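PDB 4OR8: membrane-associated protein VP24 from Marburg virus - Musoke, Kenya, 1980, which may act as a minor matrix protein of the virion, with a role in nucleocapsid assembly and budding, and interacts with the viral nucleoprotein. Local coordinates for residues I44-P47 and W52-K55; T66-L71 and I102-A107. All coordinates share one frame; numbering follows the deposited sequence.

Contact 1 (I44-P47 and W52-K55); sequences IKEP and WTVK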
loop_
_atom_site.group_PDB
_atom_site.type_symbol
_atom_site.label_atom_id
_atom_site.label_comp_id
_atom_site.label_asym_id
_atom_site.label_seq_id
_atom_site.Cartn_x
_atom_site.Cartn_y
_atom_site.Cartn_z
ATOM N N ILE B 44 -7.363 9.246 -19.705
ATOM C CA ILE B 44 -7.542 10.594 -19.178
ATOM C C ILE B 44 -6.818 10.817 -17.853
ATOM O O ILE B 44 -7.358 10.527 -16.787
ATOM C CB ILE B 44 -9.036 10.924 -18.974
ATOM C CG1 ILE B 44 -9.859 10.478 -20.185
ATOM C CG2 ILE B 44 -9.217 12.411 -18.711
ATOM C CD1 ILE B 44 -9.503 11.199 -21.467
ATOM N N LYS B 45 -5.600 11.341 -17.926
ATOM C CA LYS B 45 -4.847 11.681 -16.728
ATOM C C LYS B 45 -5.071 13.142 -16.362
ATOM O O LYS B 45 -5.051 14.016 -17.225
ATOM C CB LYS B 45 -3.352 11.433 -16.931
ATOM C CG LYS B 45 -2.545 11.527 -15.646
ATOM C CD LYS B 45 -1.091 11.879 -15.909
ATOM C CE LYS B 45 -0.949 13.328 -16.346
ATOM N NZ LYS B 45 0.471 13.699 -16.590
ATOM N N GLU B 46 -5.281 13.402 -15.078
ATOM C CA GLU B 46 -5.467 14.764 -14.599
ATOM C C GLU B 46 -5.053 14.882 -13.139
ATOM O O GLU B 46 -5.407 14.035 -12.318
ATOM C CB GLU B 46 -6.916 15.211 -14.786
ATOM C CG GLU B 46 -7.949 14.182 -14.354
ATOM C CD GLU B 46 -9.370 14.700 -14.480
ATOM O OE1 GLU B 46 -9.550 15.935 -14.515
ATOM O OE2 GLU B 46 -10.304 13.874 -14.546
ATOM N N PRO B 47 -4.293 15.939 -12.814
ATOM C CA PRO B 47 -3.779 16.138 -11.455
ATOM C C PRO B 47 -4.909 16.277 -10.446
ATOM O O PRO B 47 -5.942 16.869 -10.756
ATOM C CB PRO B 47 -2.999 17.454 -11.564
ATOM C CG PRO B 47 -3.574 18.145 -12.752
ATOM C CD PRO B 47 -3.941 17.054 -13.708
ATOM N N TRP B 52 -2.656 12.164 -8.966
ATOM C CA TRP B 52 -3.389 12.218 -10.226
ATOM C C TRP B 52 -4.628 11.338 -10.230
ATOM O O TRP B 52 -4.781 10.440 -9.404
ATOM C CB TRP B 52 -2.495 11.785 -11.388
ATOM C CG TRP B 52 -1.175 12.475 -11.441
ATOM C CD1 TRP B 52 -0.877 13.621 -12.113
ATOM C CD2 TRP B 52 0.034 12.056 -10.799
ATOM N NE1 TRP B 52 0.445 13.944 -11.931
ATOM C CE2 TRP B 52 1.025 13.000 -11.127
ATOM C CE3 TRP B 52 0.371 10.976 -9.980
ATOM C CZ2 TRP B 52 2.335 12.897 -10.662
ATOM C CZ3 TRP B 52 1.671 10.874 -9.520
ATOM C CH2 TRP B 52 2.638 11.828 -9.864
ATOM N N THR B 53 -5.508 11.606 -11.180
ATOM C CA THR B 53 -6.618 10.716 -11.463
ATOM C C THR B 53 -6.531 10.274 -12.915
ATOM O O THR B 53 -6.373 11.096 -13.818
ATOM C CB THR B 53 -7.973 11.387 -11.203
ATOM O OG1 THR B 53 -8.202 11.460 -9.790
ATOM C CG2 THR B 53 -9.096 10.591 -11.844
ATOM N N VAL B 54 -6.608 8.969 -13.134
ATOM C CA VAL B 54 -6.650 8.448 -14.486
ATOM C C VAL B 54 -7.935 7.675 -14.711
ATOM O O VAL B 54 -8.250 6.738 -13.976
ATOM C CB VAL B 54 -5.449 7.555 -14.797
ATOM C CG1 VAL B 54 -5.565 7.012 -16.205
ATOM C CG2 VAL B 54 -4.159 8.339 -14.631
ATOM N N LYS B 55 -8.681 8.090 -15.727
ATOM C CA LYS B 55 -9.911 7.409 -16.098
ATOM C C LYS B 55 -9.697 6.571 -17.346
ATOM O O LYS B 55 -9.238 7.066 -18.376
ATOM C CB LYS B 55 -11.041 8.415 -16.319
ATOM C CG LYS B 55 -11.441 9.164 -15.059
ATOM C CD LYS B 55 -12.633 10.069 -15.298
ATOM C CE LYS B 55 -13.030 10.786 -14.018
ATOM N NZ LYS B 55 -14.249 11.619 -14.199
#
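Lys45 and Trp52 lie side by side across a β hairpin and point the same way, the aliphatic part of the lysine following the indole. Lys45 CD comes within 4.2 Å of Trp52 CD1, approaching the ring obliquely. This course is set at the base of the lysine: CG stands opposite the backbone N (chi1 -170°), which carries the chain past Val54, its partner on the same face of the sheet, where Lys45 CG meets Val54 CG2 at 3.7 Å. Pro47, paired with Trp52 across the hairpin, meets the same CD1 atom, its CA 3.9 Å away and again oblique to the ring, while the Glu46 carbonyl carbon sits at the edge of the indole, near its plane.

On the face opposite Lys45 and Val54, Glu46 and Lys55 slant across one another. The glutamate starts out with CG wedged between backbone N and carbonyl carbon, and the chain then extends outward from the sheet. Glu46 OE2 stays 4.6 Å from Lys55 NZ, a separation beyond a salt bridge, at which the opposite charges may still attract weakly. Ile44 and Lys55 meet nearer the backbone on this face, CB to CB.

Between the two faces the antiparallel backbones illustrate the usual pairing scheme. Ile44 with Lys55 and Glu46 with Thr53 are hydrogen-bonded pairs, each joined by two reciprocal N-H...O=C bonds; the shortest runs 2.7 Å from Thr53 N to Glu46 O. Lys45 with Val54 and Pro47 with Trp52 are the non-hydrogen-bonded pairs.

Strand 51-56 is the middle of three, bonded on its far side to strand 59-64 through Trp52 with Ile63 and Val54 with Phe61. Helix 104-115 packs against the Lys45 and Trp52 side chains, Phe105 meeting the indole edge-to-face.

Contact 2 (T66-L71 and I102-A107); sequences TGMTLL and IEPFLA
Met68 sets its sulfur against the CD corner of Pro104, SD approaching Pro104 CD to 3.5 Å and the side chains meeting at a slant, in a packing of two helix N-termini within the pyramidal fold of VP24. Each partner stands in the first turn of its helix: Met68 opens helix 68-73 directly after the N-cap Gly67, and Pro104 opens helix 104-115 directly after the N-cap Glu103. Proline suits such a place, since the first turn of a helix asks no backbone N-H of it.

The contact is small and rests largely on one side chain. Met68 folds back on itself, turning at both chi2 (-53°) and chi3 (-67°), and this double bend brings the sulfur beside Pro104 CD while carrying the methyl group on toward the chain just before the helix. There Met68 CE lies 4.0 Å from Ile102 O, with Glu103 CA close by.

Both helix starts are also tied to the neighbouring sheet. Met68 and Leu71 touch Ile101 of strand 100-101, Leu71 reaches Phe235 and Leu237 of strand 228-239, and Ile102 is bonded through its backbone to Phe235. At the start of segment 66-71, Thr66 OG1 is hydrogen-bonded to Thr66 OG1 of the second subunit.

Within helix 104-115, the cap residue receives the first-turn bond from Ala107 N to Glu103 O (3.1 Å), while Glu103 CB rests 3.5 Å above the Phe105 ring plane, offset toward its rim.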
loop_
_atom_site.group_PDB
_atom_site.type_symbol
_atom_site.label_atom_id
_atom_site.label_comp_id
_atom_site.label_asym_id
_atom_site.label_seq_id
_atom_site.Cartn_x
_atom_site.Cartn_y
_atom_site.Cartn_z
ATOM N N THR B 66 3.453 9.035 -3.977
ATOM C CA THR B 66 4.253 8.269 -3.029
ATOM C C THR B 66 5.421 7.512 -3.660
ATOM O O THR B 66 5.261 6.820 -4.665
ATOM C CB THR B 66 3.373 7.267 -2.249
ATOM O OG1 THR B 66 2.277 7.964 -1.645
ATOM C CG2 THR B 66 4.181 6.564 -1.166
ATOM N N GLY B 67 6.596 7.655 -3.055
ATOM C CA GLY B 67 7.736 6.826 -3.394
ATOM C C GLY B 67 8.711 7.425 -4.385
ATOM O O GLY B 67 9.831 6.939 -4.521
ATOM N N MET B 68 8.287 8.476 -5.078
ATOM C CA MET B 68 9.101 9.077 -6.127
ATOM C C MET B 68 10.427 9.621 -5.609
ATOM O O MET B 68 11.469 9.435 -6.234
ATOM C CB MET B 68 8.319 10.173 -6.850
ATOM C CG MET B 68 7.139 9.638 -7.635
ATOM S SD MET B 68 7.644 8.312 -8.753
ATOM C CE MET B 68 8.658 9.224 -9.917
ATOM N N THR B 69 10.383 10.292 -4.464
ATOM C CA THR B 69 11.592 10.829 -3.859
ATOM C C THR B 69 12.504 9.691 -3.419
ATOM O O THR B 69 13.711 9.722 -3.659
ATOM C CB THR B 69 11.269 11.730 -2.655
ATOM O OG1 THR B 69 10.386 12.780 -3.066
ATOM C CG2 THR B 69 12.542 12.342 -2.093
ATOM N N LEU B 70 11.914 8.681 -2.787
ATOM C CA LEU B 70 12.661 7.521 -2.318
ATOM C C LEU B 70 13.304 6.740 -3.462
ATOM O O LEU B 70 14.475 6.373 -3.381
ATOM C CB LEU B 70 11.761 6.596 -1.498
ATOM C CG LEU B 70 12.436 5.335 -0.955
ATOM C CD1 LEU B 70 13.550 5.694 0.021
ATOM C CD2 LEU B 70 11.418 4.417 -0.302
ATOM N N LEU B 71 12.538 6.487 -4.520
ATOM C CA LEU B 71 13.041 5.741 -5.674
ATOM C C LEU B 71 14.278 6.391 -6.276
ATOM O O LEU B 71 15.242 5.709 -6.629
ATOM C CB LEU B 71 11.965 5.611 -6.753
ATOM C CG LEU B 71 10.888 4.545 -6.557
ATOM C CD1 LEU B 71 9.877 4.614 -7.689
ATOM C CD2 LEU B 71 11.513 3.162 -6.473
ATOM N N ILE B 102 10.202 6.083 -14.086
ATOM C CA ILE B 102 9.021 6.655 -14.714
ATOM C C ILE B 102 7.964 6.968 -13.668
ATOM O O ILE B 102 7.953 6.374 -12.590
ATOM C CB ILE B 102 8.436 5.718 -15.785
ATOM C CG1 ILE B 102 8.097 4.356 -15.176
ATOM C CG2 ILE B 102 9.415 5.559 -16.941
ATOM C CD1 ILE B 102 7.496 3.378 -16.160
ATOM N N GLU B 103 7.086 7.909 -13.990
ATOM C CA GLU B 103 6.001 8.295 -13.099
ATOM C C GLU B 103 5.094 7.104 -12.833
ATOM O O GLU B 103 4.958 6.224 -13.682
ATOM C CB GLU B 103 5.187 9.443 -13.704
ATOM C CG GLU B 103 5.907 10.781 -13.730
ATOM C CD GLU B 103 7.008 10.832 -14.771
ATOM O OE1 GLU B 103 6.880 10.147 -15.809
ATOM O OE2 GLU B 103 8.007 11.547 -14.545
ATOM N N PRO B 104 4.473 7.070 -11.646
ATOM C CA PRO B 104 3.595 5.956 -11.275
ATOM C C PRO B 104 2.411 5.755 -12.223
ATOM O O PRO B 104 1.992 4.615 -12.415
ATOM C CB PRO B 104 3.117 6.334 -9.865
ATOM C CG PRO B 104 3.409 7.781 -9.722
ATOM C CD PRO B 104 4.616 8.042 -10.551
ATOM N N PHE B 105 1.888 6.829 -12.812
ATOM C CA PHE B 105 0.766 6.694 -13.744
ATOM C C PHE B 105 1.186 6.073 -15.075
ATOM O O PHE B 105 0.366 5.498 -15.789
ATOM C CB PHE B 105 0.035 8.026 -13.961
ATOM C CG PHE B 105 0.927 9.160 -14.390
ATOM C CD1 PHE B 105 1.381 9.250 -15.698
ATOM C CD2 PHE B 105 1.290 10.152 -13.489
ATOM C CE1 PHE B 105 2.196 10.296 -16.096
ATOM C CE2 PHE B 105 2.102 11.204 -13.880
ATOM C CZ PHE B 105 2.556 11.275 -15.186
ATOM N N LEU B 106 2.465 6.196 -15.405
ATOM C CA LEU B 106 3.018 5.533 -16.576
ATOM C C LEU B 106 3.235 4.058 -16.258
ATOM O O LEU B 106 3.112 3.196 -17.127
ATOM C CB LEU B 106 4.338 6.187 -16.983
ATOM C CG LEU B 106 4.354 6.895 -18.339
ATOM C CD1 LEU B 106 3.109 7.745 -18.518
ATOM C CD2 LEU B 106 5.600 7.747 -18.469
ATOM N N ALA B 107 3.557 3.777 -14.999
ATOM C CA ALA B 107 3.760 2.406 -14.552
ATOM C C ALA B 107 2.423 1.683 -14.462
ATOM O O ALA B 107 2.339 0.483 -14.720
ATOM C CB ALA B 107 4.474 2.383 -13.210
#

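Contact 1 closes before contact 2 opens along the chain, and their centres lie 15 Å apart, yet the two touch directly through the start of helix 104-115. Pro104 and Phe105 are the shared element. Trp52 CE2 of the hairpin packs 3.5 Å from Phe105 CE2, and Trp52 CZ3 lies 3.6 Å from Pro104 CG, so the proline that receives Met68 in contact 2 also meets the indole of contact 1. Lys45 adds to the junction, its NZ 3.5 Å from Phe105 CZ. Segment 102-107 thus bridges the three-stranded sheet containing the hairpin and the beginning of helix 68-73.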